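Local coordinates for protein metal-dependent phosphohydrolase, HDOD domain-containing (Geobacter sulfurreducens, PDB 3HC1) that is of unknown function but binds two iron(III) ions in an all-helical HD-type fold and is probably a metal-dependent phosphohydrolase, at residues 124-129 with 239-244; 211-216 with 228-233; 233-238 with 264-269; 260-265 with 280-285. All coordinates share one frame; numbering follows the deposited sequence.

Contact 1 of 4, residues 124-129 with 239-244; sequences LGVARI and EYCTLR
Cys241 of helix 229-243 points its sulfur into Gly125, Val126 and Ile129 of helix 116-136, joining two core helices of the HD-type fold. The short helical segments run at 129° to each other, 9.5 Å apart at their closest. SG stands beside the Cys241 backbone N, anti to the carbonyl carbon (chi1 -75°), and rests over the peptide link after Gly125, where Gly125 C and Val126 N both lie 3.8 Å from SG. A CB on Gly125 would point at this sulfur. Ile129 comes in from the other helix with its terminal methyl, and its CD1 reaches within 3.4 Å of Cys241 SG. The same methyl meets the Tyr240 ring: the two side chains are about at right angles, and Ile129 CD1 approaches Tyr240 CD1 obliquely at 3.8 Å. Over one face of that ring, toward the rim, lies CG of Arg244. The phenol oxygen is hydrogen-bonded to Asp289 of helix 281-302, which also forms a salt bridge with Arg244. No hydrogen bond links the segments: sulfur, methyls and ring carbons meet, with the Gly125-Val126 peptide. Val126 ties the contact to the metal site, since its nearest side-chain atoms lie about 4 Å from those of the iron ligands His122 and His152. Its CG2, turned beside its own backbone N, touches both atoms of the Cys241 side chain, 3.9 Å from SG and 4.0 Å from CB.

Contact 2 of 4, residues 211-216 with 228-233; sequences CDTILY and AAIVAM
Thr213 holds OG1 beside its own backbone N, anti to the carbonyl carbon (chi1 -66°), while Val231 sets CG1 anti to its backbone N (chi1 -172°) and CG2 beside that N. These torsions bring Val231 CG2 to 3.7 Å from Thr213 OG1, the two side chains sliding past each other in opposite directions. The backbones come close here, with the CA atoms of Thr213 and Val231 only 4.7 Å apart, and both methyls of Val231 lie beside that approach. CG2 also lies 4.0 Å from Thr213 CA, and CG1 touches CB of Tyr216 at the same separation. Only the root of Tyr216 takes part, for its ring leads away toward Val223 and Pro224 and has Leu215 CD2 over one face. The preceding residue in the helix of Val231, Ile230, crosses Thr213 at about a right angle and puts CG2 3.8 Å from the Thr213 hydroxyl oxygen. An alanine in place of Val231 would probably open a gap between the helices, leaving Tyr216 CB and the flank of Thr213 without their methyl neighbours. The contact joins helices 208-216 and 229-243, whose short segments are inclined at 40° to each other, across the connection that begins with the iron ligands His217 and His218. Both Thr213 and Ile230 also pack on Ala148 of helix 142-150. Thr213 OG1 is hydrogen-bonded to Phe209 O one turn back in its own helix, which implies that its polarity is met there while the grip across the contact is van der Waals.

Contact 3 of 4, residues 233-238 with 264-269; sequences MVAFAD and HPSWGV. With FE (Fe (III) ion), chain C.
Phe236 is held between two aromatic partners, His264 and Trp267. Its edge points at the face of the His264 ring, with planes at 77° and Phe236 CD2 3.6 Å from His264 CG; CA of Phe236 sits over that face. The Phe236 ring receives the edge of Trp267 on one face, toward the rim, with CZ2 of Trp267 3.7 Å from CE2 of Phe236. Nearer the backbone, Ser266 OG lies 3.9 Å from Phe236 CB. In the next shell, Ser266 N donates to His264 ND1 (3.0 Å, 163°), nearly in the ring plane, a capping bond in the turn into helix 266-273. The far nitrogen, NE2, meets a water at 2.9 Å that also bonds weakly to Ala235 O. An alanine at His264 would remove the acceptor for Ser266 N, and would probably leave a gap against the edge of Phe236 and loosen the turn into the helix. Further out, Ser266 OG is hydrogen-bonded to Ala232 O and Trp267 NE1 to Leu261 O. Two residues beyond Phe236, Asp238 OD1 binds an iron ion shared with His122, His152, Asp153 and Glu249; the aromatic cluster packs on the helix bearing the final aspartate of the H...HD...D signature of HD-domain metal sites.

Contact 4 of 4, residues 260-265 with 280-285; sequences LLENHP and DEKLIV
The carboxylate of Glu262 meets Lys282 directly, whereas that of Glu281 reaches Glu262 through a water. In the same segment as Glu262, the His264 ring, which does not reach 280-285, has CD of Pro265 over one face. At Glu262, OE1 and CD both lie 3.9 Å from CG of Lys282, so the acid end touches the aliphatic part of the lysine. The charges themselves stay apart: Glu262 OE1 and Lys282 NZ are separated by 6.8 Å, and OE2 of Glu262 has its salt bridge with Arg258 instead. At Glu281, OE2 accepts a hydrogen bond from a water 2.6 Å away, which also donates one to Glu262 O at 2.7 Å, bridging the two helices. OE1 of Glu281 pairs with Arg271. Glu281 places CG between its backbone N and carbonyl carbon (chi1 63°), which sets CG 3.6 Å from Glu262 O. Alongside these polar groups, the branched end of Val285 crosses Leu261: Val285 CG2 lies 4.0 Å from Leu261 CB, and Val285 CG1 is also 4.0 Å from Leu261 CD1. Asp280 OD1, at the N-cap, accepts a weak hydrogen bond from Lys282 N. The contact thus pins the start of helix 281-302 to helix 257-263 near the periphery, while Leu261 continues inward onto Phe236 and Tyr240 of helix 229-243 and Trp267 of helix 266-273 lies against Glu281 and Ile284.

In the fold
From the N terminus, contact 1 opens on helix 116-136 and closes a long, mainly helical loop at 239-244. Contact 2 is nested inside it, closing the short non-helical connection between helices 208-216 and 229-243. Contact 3 starts on the latter helix at 233-238, within the loop of contact 1, and ends beyond it at 264-269, so the two cross. Contact 4 begins at 260-265, overlapping the second segment of contact 3 at His264 and Pro265, and closes at 280-285, in series with contacts 1 and 2. Helix 229-243 serves contacts 1, 2 and 3, making it the axis that links the iron-bearing core to the C-terminal helices 257-263, 266-273 and 281-302.

Contact 1 of 4, residues 124-129 with 239-244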
# COMPACT_ATOMS: atom_id res chain seq x y z
N LEU A 124 2.77 4.59 -1.66
CA LEU A 124 3.44 4.25 -2.92
C LEU A 124 4.76 3.52 -2.69
O LEU A 124 5.07 2.57 -3.41
CB LEU A 124 3.69 5.49 -3.78
CG LEU A 124 4.20 5.27 -5.22
CD1 LEU A 124 3.28 4.30 -6.01
CD2 LEU A 124 4.28 6.65 -5.91
N GLY A 125 5.53 3.95 -1.69
CA GLY A 125 6.81 3.30 -1.35
C GLY A 125 6.60 1.86 -0.92
O GLY A 125 7.24 0.96 -1.42
N VAL A 126 5.67 1.66 0.02
CA VAL A 126 5.29 0.35 0.48
C VAL A 126 4.80 -0.57 -0.68
O VAL A 126 5.25 -1.73 -0.77
CB VAL A 126 4.28 0.40 1.66
CG1 VAL A 126 3.67 -1.04 2.04
CG2 VAL A 126 5.00 1.03 2.89
N ALA A 127 3.92 -0.06 -1.54
CA ALA A 127 3.46 -0.81 -2.70
C ALA A 127 4.68 -1.32 -3.48
O ALA A 127 4.78 -2.52 -3.83
CB ALA A 127 2.56 0.04 -3.61
N ARG A 128 5.56 -0.39 -3.83
CA ARG A 128 6.68 -0.69 -4.74
C ARG A 128 7.69 -1.64 -4.14
O ARG A 128 8.20 -2.54 -4.83
CB ARG A 128 7.38 0.58 -5.20
CG ARG A 128 6.59 1.36 -6.20
CD ARG A 128 7.26 2.66 -6.63
NE ARG A 128 6.45 3.34 -7.61
CZ ARG A 128 6.75 4.48 -8.23
NH1 ARG A 128 7.89 5.12 -7.98
NH2 ARG A 128 5.91 4.97 -9.12
N ILE A 129 8.03 -1.41 -2.88
CA ILE A 129 8.97 -2.29 -2.19
C ILE A 129 8.36 -3.66 -1.95
O ILE A 129 9.05 -4.68 -2.14
CB ILE A 129 9.49 -1.66 -0.85
CG1 ILE A 129 10.46 -0.54 -1.24
CG2 ILE A 129 10.18 -2.75 0.07
CD1 ILE A 129 10.81 0.41 -0.22
N GLU A 239 7.48 -1.67 7.57
CA GLU A 239 8.54 -1.48 8.54
C GLU A 239 9.85 -0.94 7.89
O GLU A 239 10.48 -0.00 8.39
CB GLU A 239 8.77 -2.75 9.38
CG GLU A 239 9.66 -2.46 10.59
CD GLU A 239 9.61 -3.48 11.65
OE1 GLU A 239 9.17 -4.57 11.32
OE2 GLU A 239 9.96 -3.20 12.82
N TYR A 240 10.18 -1.47 6.71
CA TYR A 240 11.34 -1.03 5.97
C TYR A 240 11.24 0.46 5.63
O TYR A 240 12.15 1.23 5.96
CB TYR A 240 11.55 -1.84 4.68
CG TYR A 240 12.75 -1.37 3.93
CD1 TYR A 240 12.67 -0.30 3.04
CD2 TYR A 240 13.99 -1.93 4.15
CE1 TYR A 240 13.79 0.15 2.40
CE2 TYR A 240 15.10 -1.48 3.54
CZ TYR A 240 15.01 -0.46 2.66
OH TYR A 240 16.17 -0.02 2.06
N CYS A 241 10.12 0.85 5.01
CA CYS A 241 9.87 2.24 4.64
C CYS A 241 9.90 3.15 5.86
O CYS A 241 10.50 4.21 5.79
CB CYS A 241 8.58 2.36 3.90
SG CYS A 241 8.74 1.75 2.19
N THR A 242 9.31 2.72 6.98
CA THR A 242 9.26 3.53 8.19
C THR A 242 10.66 3.74 8.73
O THR A 242 10.98 4.83 9.18
CB THR A 242 8.34 2.89 9.24
OG1 THR A 242 7.06 2.73 8.64
CG2 THR A 242 8.21 3.76 10.52
N LEU A 243 11.47 2.70 8.66
CA LEU A 243 12.88 2.76 9.12
C LEU A 243 13.85 3.40 8.13
O LEU A 243 14.92 3.76 8.54
CB LEU A 243 13.39 1.38 9.54
CG LEU A 243 12.84 0.83 10.86
CD1 LEU A 243 13.18 -0.70 11.01
CD2 LEU A 243 13.26 1.62 12.10
N ARG A 244 13.49 3.58 6.87
CA ARG A 244 14.37 4.16 5.86
C ARG A 244 13.80 5.44 5.24
O ARG A 244 13.88 5.64 4.03
CB ARG A 244 14.62 3.12 4.76
CG ARG A 244 15.36 1.87 5.21
CD ARG A 244 16.72 2.16 5.76
NE ARG A 244 17.60 0.98 5.78
CZ ARG A 244 18.59 0.77 6.66
NH1 ARG A 244 18.85 1.63 7.61
NH2 ARG A 244 19.33 -0.33 6.60

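Contact 2 of 4, residues 211-216 with 228-233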
# COMPACT_ATOMS: atom_id res chain seq x y z
N CYS A 211 -8.17 -7.01 2.59
CA CYS A 211 -8.70 -6.68 3.92
C CYS A 211 -7.80 -7.15 5.02
O CYS A 211 -7.47 -6.39 5.94
CB CYS A 211 -10.10 -7.28 4.09
SG CYS A 211 -11.34 -6.52 3.01
N ASP A 212 -7.36 -8.40 4.94
CA ASP A 212 -6.49 -8.91 6.00
C ASP A 212 -5.09 -8.22 6.01
O ASP A 212 -4.48 -8.11 7.04
CB ASP A 212 -6.30 -10.40 5.80
CG ASP A 212 -7.58 -11.21 6.01
OD1 ASP A 212 -8.67 -10.66 6.36
OD2 ASP A 212 -7.50 -12.44 5.76
N THR A 213 -4.59 -7.79 4.86
CA THR A 213 -3.32 -7.15 4.81
C THR A 213 -3.43 -5.83 5.60
O THR A 213 -2.58 -5.58 6.45
CB THR A 213 -2.87 -6.83 3.39
OG1 THR A 213 -2.63 -8.05 2.66
CG2 THR A 213 -1.60 -5.96 3.41
N ILE A 214 -4.53 -5.10 5.39
CA ILE A 214 -4.85 -3.82 6.10
C ILE A 214 -4.98 -4.07 7.62
O ILE A 214 -4.40 -3.36 8.40
CB ILE A 214 -6.11 -3.18 5.50
CG1 ILE A 214 -5.92 -2.82 4.03
CG2 ILE A 214 -6.52 -1.88 6.26
CD1 ILE A 214 -7.30 -2.50 3.33
N LEU A 215 -5.60 -5.19 8.01
CA LEU A 215 -5.80 -5.52 9.42
C LEU A 215 -4.54 -5.93 10.17
O LEU A 215 -4.37 -5.60 11.37
CB LEU A 215 -6.84 -6.66 9.54
CG LEU A 215 -7.25 -7.14 10.95
CD1 LEU A 215 -7.78 -5.98 11.81
CD2 LEU A 215 -8.28 -8.29 10.88
N TYR A 216 -3.65 -6.65 9.50
CA TYR A 216 -2.54 -7.36 10.16
C TYR A 216 -1.16 -6.81 9.87
O TYR A 216 -0.16 -7.37 10.36
CB TYR A 216 -2.57 -8.84 9.80
CG TYR A 216 -3.81 -9.62 10.20
CD1 TYR A 216 -4.19 -9.76 11.54
CD2 TYR A 216 -4.55 -10.29 9.24
CE1 TYR A 216 -5.35 -10.53 11.89
CE2 TYR A 216 -5.68 -11.07 9.56
CZ TYR A 216 -6.07 -11.16 10.87
OH TYR A 216 -7.16 -11.94 11.12
N ALA A 228 0.27 -16.70 4.07
CA ALA A 228 0.18 -15.28 4.40
C ALA A 228 1.31 -14.47 3.76
O ALA A 228 1.75 -13.47 4.34
CB ALA A 228 0.14 -15.12 5.94
N ALA A 229 1.71 -14.84 2.52
CA ALA A 229 2.83 -14.20 1.76
C ALA A 229 2.56 -12.75 1.52
O ALA A 229 3.41 -11.93 1.83
CB ALA A 229 3.12 -14.87 0.45
N ILE A 230 1.38 -12.38 1.04
CA ILE A 230 1.12 -10.98 0.72
C ILE A 230 1.23 -10.10 1.95
O ILE A 230 1.89 -9.08 1.91
CB ILE A 230 -0.24 -10.77 -0.02
CG1 ILE A 230 -0.23 -11.50 -1.40
CG2 ILE A 230 -0.48 -9.29 -0.22
CD1 ILE A 230 -1.58 -11.62 -2.10
N VAL A 231 0.57 -10.49 3.04
CA VAL A 231 0.57 -9.73 4.26
C VAL A 231 2.01 -9.60 4.77
O VAL A 231 2.45 -8.51 5.14
CB VAL A 231 -0.25 -10.36 5.41
CG1 VAL A 231 -0.33 -9.31 6.56
CG2 VAL A 231 -1.64 -10.80 4.96
N ALA A 232 2.74 -10.72 4.76
CA ALA A 232 4.11 -10.74 5.21
C ALA A 232 4.96 -9.75 4.40
O ALA A 232 5.75 -8.99 4.99
CB ALA A 232 4.66 -12.17 5.14
N MSE A 233 4.74 -9.71 3.07
CA MSE A 233 5.45 -8.80 2.16
C MSE A 233 5.19 -7.34 2.46
O MSE A 233 6.12 -6.50 2.50
CB MSE A 233 5.16 -9.17 0.66
CG MSE A 233 5.98 -10.45 0.30
SE MSE A 233 5.31 -11.15 -1.34
CE MSE A 233 6.00 -12.93 -0.94

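Contact 3 of 4, residues 233-238 with 264-269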
# COMPACT_ATOMS: atom_id res chain seq x y z
N MSE A 233 4.74 -9.71 3.07
CA MSE A 233 5.45 -8.80 2.16
C MSE A 233 5.19 -7.34 2.46
O MSE A 233 6.12 -6.50 2.50
CB MSE A 233 5.16 -9.17 0.66
CG MSE A 233 5.98 -10.45 0.30
SE MSE A 233 5.31 -11.15 -1.34
CE MSE A 233 6.00 -12.93 -0.94
N VAL A 234 3.93 -7.03 2.68
CA VAL A 234 3.51 -5.63 2.94
C VAL A 234 3.92 -5.24 4.35
O VAL A 234 4.36 -4.09 4.56
CB VAL A 234 2.00 -5.46 2.70
CG1 VAL A 234 1.42 -4.06 3.27
CG2 VAL A 234 1.64 -5.69 1.19
N ALA A 235 3.80 -6.15 5.33
CA ALA A 235 4.26 -5.80 6.70
C ALA A 235 5.73 -5.49 6.68
O ALA A 235 6.14 -4.51 7.31
CB ALA A 235 3.99 -6.90 7.76
N PHE A 236 6.53 -6.33 5.99
CA PHE A 236 7.97 -6.03 5.88
C PHE A 236 8.22 -4.69 5.20
O PHE A 236 8.98 -3.83 5.71
CB PHE A 236 8.78 -7.15 5.18
CG PHE A 236 10.21 -6.82 5.02
CD1 PHE A 236 10.64 -6.06 3.97
CD2 PHE A 236 11.13 -7.18 6.01
CE1 PHE A 236 11.94 -5.69 3.85
CE2 PHE A 236 12.44 -6.82 5.89
CZ PHE A 236 12.84 -6.08 4.82
N ALA A 237 7.57 -4.49 4.06
CA ALA A 237 7.74 -3.24 3.32
C ALA A 237 7.37 -1.99 4.14
O ALA A 237 8.04 -0.96 4.03
CB ALA A 237 6.99 -3.28 1.97
N ASP A 238 6.37 -2.10 4.99
CA ASP A 238 5.96 -0.98 5.79
C ASP A 238 7.04 -0.65 6.83
O ASP A 238 7.46 0.50 6.97
CB ASP A 238 4.62 -1.23 6.48
CG ASP A 238 4.30 -0.18 7.48
OD1 ASP A 238 4.25 0.97 7.07
OD2 ASP A 238 4.16 -0.47 8.69
N HIS A 264 13.69 -10.21 10.30
CA HIS A 264 12.25 -9.93 10.36
C HIS A 264 11.39 -11.21 10.21
O HIS A 264 11.73 -12.07 9.40
CB HIS A 264 11.89 -8.93 9.28
CG HIS A 264 10.53 -8.29 9.43
ND1 HIS A 264 9.36 -8.93 9.09
CD2 HIS A 264 10.17 -7.04 9.79
CE1 HIS A 264 8.33 -8.12 9.30
NE2 HIS A 264 8.80 -6.96 9.73
N PRO A 265 10.31 -11.32 10.99
CA PRO A 265 9.48 -12.54 10.95
C PRO A 265 8.80 -12.83 9.62
O PRO A 265 8.39 -13.98 9.37
CB PRO A 265 8.44 -12.30 12.06
CG PRO A 265 8.52 -10.88 12.41
CD PRO A 265 9.91 -10.44 12.11
N SER A 266 8.67 -11.83 8.76
CA SER A 266 8.03 -12.02 7.47
C SER A 266 8.79 -13.03 6.61
O SER A 266 8.18 -13.71 5.82
CB SER A 266 7.89 -10.73 6.69
OG SER A 266 6.87 -9.92 7.22
N TRP A 267 10.11 -13.10 6.75
CA TRP A 267 10.92 -13.95 5.89
C TRP A 267 10.53 -15.41 6.09
O TRP A 267 10.31 -16.09 5.12
CB TRP A 267 12.43 -13.75 6.08
CG TRP A 267 12.87 -12.42 5.76
CD1 TRP A 267 13.46 -11.53 6.60
CD2 TRP A 267 12.70 -11.75 4.51
NE1 TRP A 267 13.69 -10.35 5.94
CE2 TRP A 267 13.25 -10.46 4.65
CE3 TRP A 267 12.22 -12.14 3.25
CZ2 TRP A 267 13.29 -9.54 3.59
CZ3 TRP A 267 12.23 -11.23 2.21
CH2 TRP A 267 12.76 -9.94 2.38
N GLY A 268 10.40 -15.86 7.35
CA GLY A 268 9.86 -17.18 7.64
C GLY A 268 8.43 -17.41 7.15
O GLY A 268 8.08 -18.51 6.69
N VAL A 269 7.59 -16.38 7.20
CA VAL A 269 6.19 -16.53 6.78
C VAL A 269 6.11 -16.75 5.27
O VAL A 269 5.36 -17.64 4.77
CB VAL A 269 5.34 -15.33 7.30
CG1 VAL A 269 3.93 -15.32 6.68
CG2 VAL A 269 5.26 -15.45 8.84
FE FE C . 2.29 2.08 6.86
O HOH W 1 6.35 -5.49 10.06
O HOH W 2 1.58 0.75 8.16

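Contact 4 of 4, residues 260-265 with 280-285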
# COMPACT_ATOMS: atom_id res chain seq x y z
N LEU A 260 17.60 -6.00 12.25
CA LEU A 260 16.14 -6.14 12.36
C LEU A 260 15.54 -6.62 11.02
O LEU A 260 14.81 -7.62 10.97
CB LEU A 260 15.52 -4.83 12.77
CG LEU A 260 14.02 -4.77 13.00
CD1 LEU A 260 13.70 -3.61 14.00
CD2 LEU A 260 13.24 -4.61 11.64
N LEU A 261 15.87 -5.93 9.95
CA LEU A 261 15.27 -6.25 8.66
C LEU A 261 15.67 -7.66 8.21
O LEU A 261 14.84 -8.43 7.70
CB LEU A 261 15.68 -5.21 7.62
CG LEU A 261 15.25 -3.76 7.85
CD1 LEU A 261 15.98 -2.89 6.82
CD2 LEU A 261 13.75 -3.59 7.78
N GLU A 262 16.93 -8.01 8.43
CA GLU A 262 17.40 -9.35 8.04
C GLU A 262 16.71 -10.47 8.79
O GLU A 262 16.52 -11.53 8.21
CB GLU A 262 18.90 -9.47 8.21
CG GLU A 262 19.68 -8.85 7.04
CD GLU A 262 21.21 -8.87 7.24
OE1 GLU A 262 21.71 -9.63 8.09
OE2 GLU A 262 21.91 -8.10 6.51
N ASN A 263 16.43 -10.25 10.09
CA ASN A 263 15.81 -11.24 10.97
C ASN A 263 14.27 -11.11 11.08
O ASN A 263 13.62 -11.82 11.85
CB ASN A 263 16.37 -11.11 12.41
CG ASN A 263 17.86 -11.32 12.48
OD1 ASN A 263 18.45 -11.87 11.58
ND2 ASN A 263 18.48 -10.83 13.53
N HIS A 264 13.69 -10.21 10.30
CA HIS A 264 12.25 -9.93 10.36
C HIS A 264 11.39 -11.21 10.21
O HIS A 264 11.73 -12.07 9.40
CB HIS A 264 11.89 -8.93 9.28
CG HIS A 264 10.53 -8.29 9.43
ND1 HIS A 264 9.36 -8.93 9.09
CD2 HIS A 264 10.17 -7.04 9.79
CE1 HIS A 264 8.33 -8.12 9.30
NE2 HIS A 264 8.80 -6.96 9.73
N PRO A 265 10.31 -11.32 10.99
CA PRO A 265 9.48 -12.54 10.95
C PRO A 265 8.80 -12.83 9.62
O PRO A 265 8.39 -13.98 9.37
CB PRO A 265 8.44 -12.30 12.06
CG PRO A 265 8.52 -10.88 12.41
CD PRO A 265 9.91 -10.44 12.11
N ASP A 280 17.68 -15.21 -0.65
CA ASP A 280 18.54 -14.82 0.41
C ASP A 280 18.06 -13.43 0.87
O ASP A 280 18.33 -12.43 0.22
CB ASP A 280 19.98 -14.81 -0.08
CG ASP A 280 20.96 -14.41 0.99
OD1 ASP A 280 20.55 -14.10 2.12
OD2 ASP A 280 22.17 -14.42 0.69
N GLU A 281 17.37 -13.39 2.02
CA GLU A 281 16.87 -12.13 2.56
C GLU A 281 18.01 -11.12 2.88
O GLU A 281 17.80 -9.92 2.82
CB GLU A 281 15.97 -12.37 3.77
CG GLU A 281 16.63 -13.01 4.97
CD GLU A 281 16.49 -14.53 4.98
OE1 GLU A 281 16.63 -15.13 3.90
OE2 GLU A 281 16.21 -15.10 6.04
N LYS A 282 19.21 -11.61 3.18
CA LYS A 282 20.38 -10.71 3.33
C LYS A 282 20.65 -9.90 2.06
O LYS A 282 20.82 -8.68 2.12
CB LYS A 282 21.65 -11.50 3.71
CG LYS A 282 21.61 -12.13 5.11
CD LYS A 282 22.96 -12.79 5.46
CE LYS A 282 23.20 -14.12 4.69
NZ LYS A 282 24.65 -14.45 4.36
N LEU A 283 20.66 -10.55 0.92
CA LEU A 283 20.90 -9.86 -0.36
C LEU A 283 19.72 -8.96 -0.76
O LEU A 283 19.93 -7.90 -1.34
CB LEU A 283 21.20 -10.85 -1.47
CG LEU A 283 22.45 -11.70 -1.18
CD1 LEU A 283 22.63 -12.81 -2.25
CD2 LEU A 283 23.73 -10.83 -1.05
N ILE A 284 18.50 -9.38 -0.45
CA ILE A 284 17.33 -8.53 -0.71
C ILE A 284 17.37 -7.25 0.13
O ILE A 284 17.16 -6.18 -0.40
CB ILE A 284 15.97 -9.24 -0.46
CG1 ILE A 284 15.83 -10.51 -1.32
CG2 ILE A 284 14.76 -8.26 -0.73
CD1 ILE A 284 14.66 -11.39 -0.94
N VAL A 285 17.64 -7.35 1.43
CA VAL A 285 17.75 -6.16 2.26
C VAL A 285 18.87 -5.26 1.71
O VAL A 285 18.70 -4.06 1.57
CB VAL A 285 18.01 -6.48 3.73
CG1 VAL A 285 18.34 -5.15 4.51
CG2 VAL A 285 16.81 -7.14 4.32
O HOH W 3 15.41 -14.04 8.23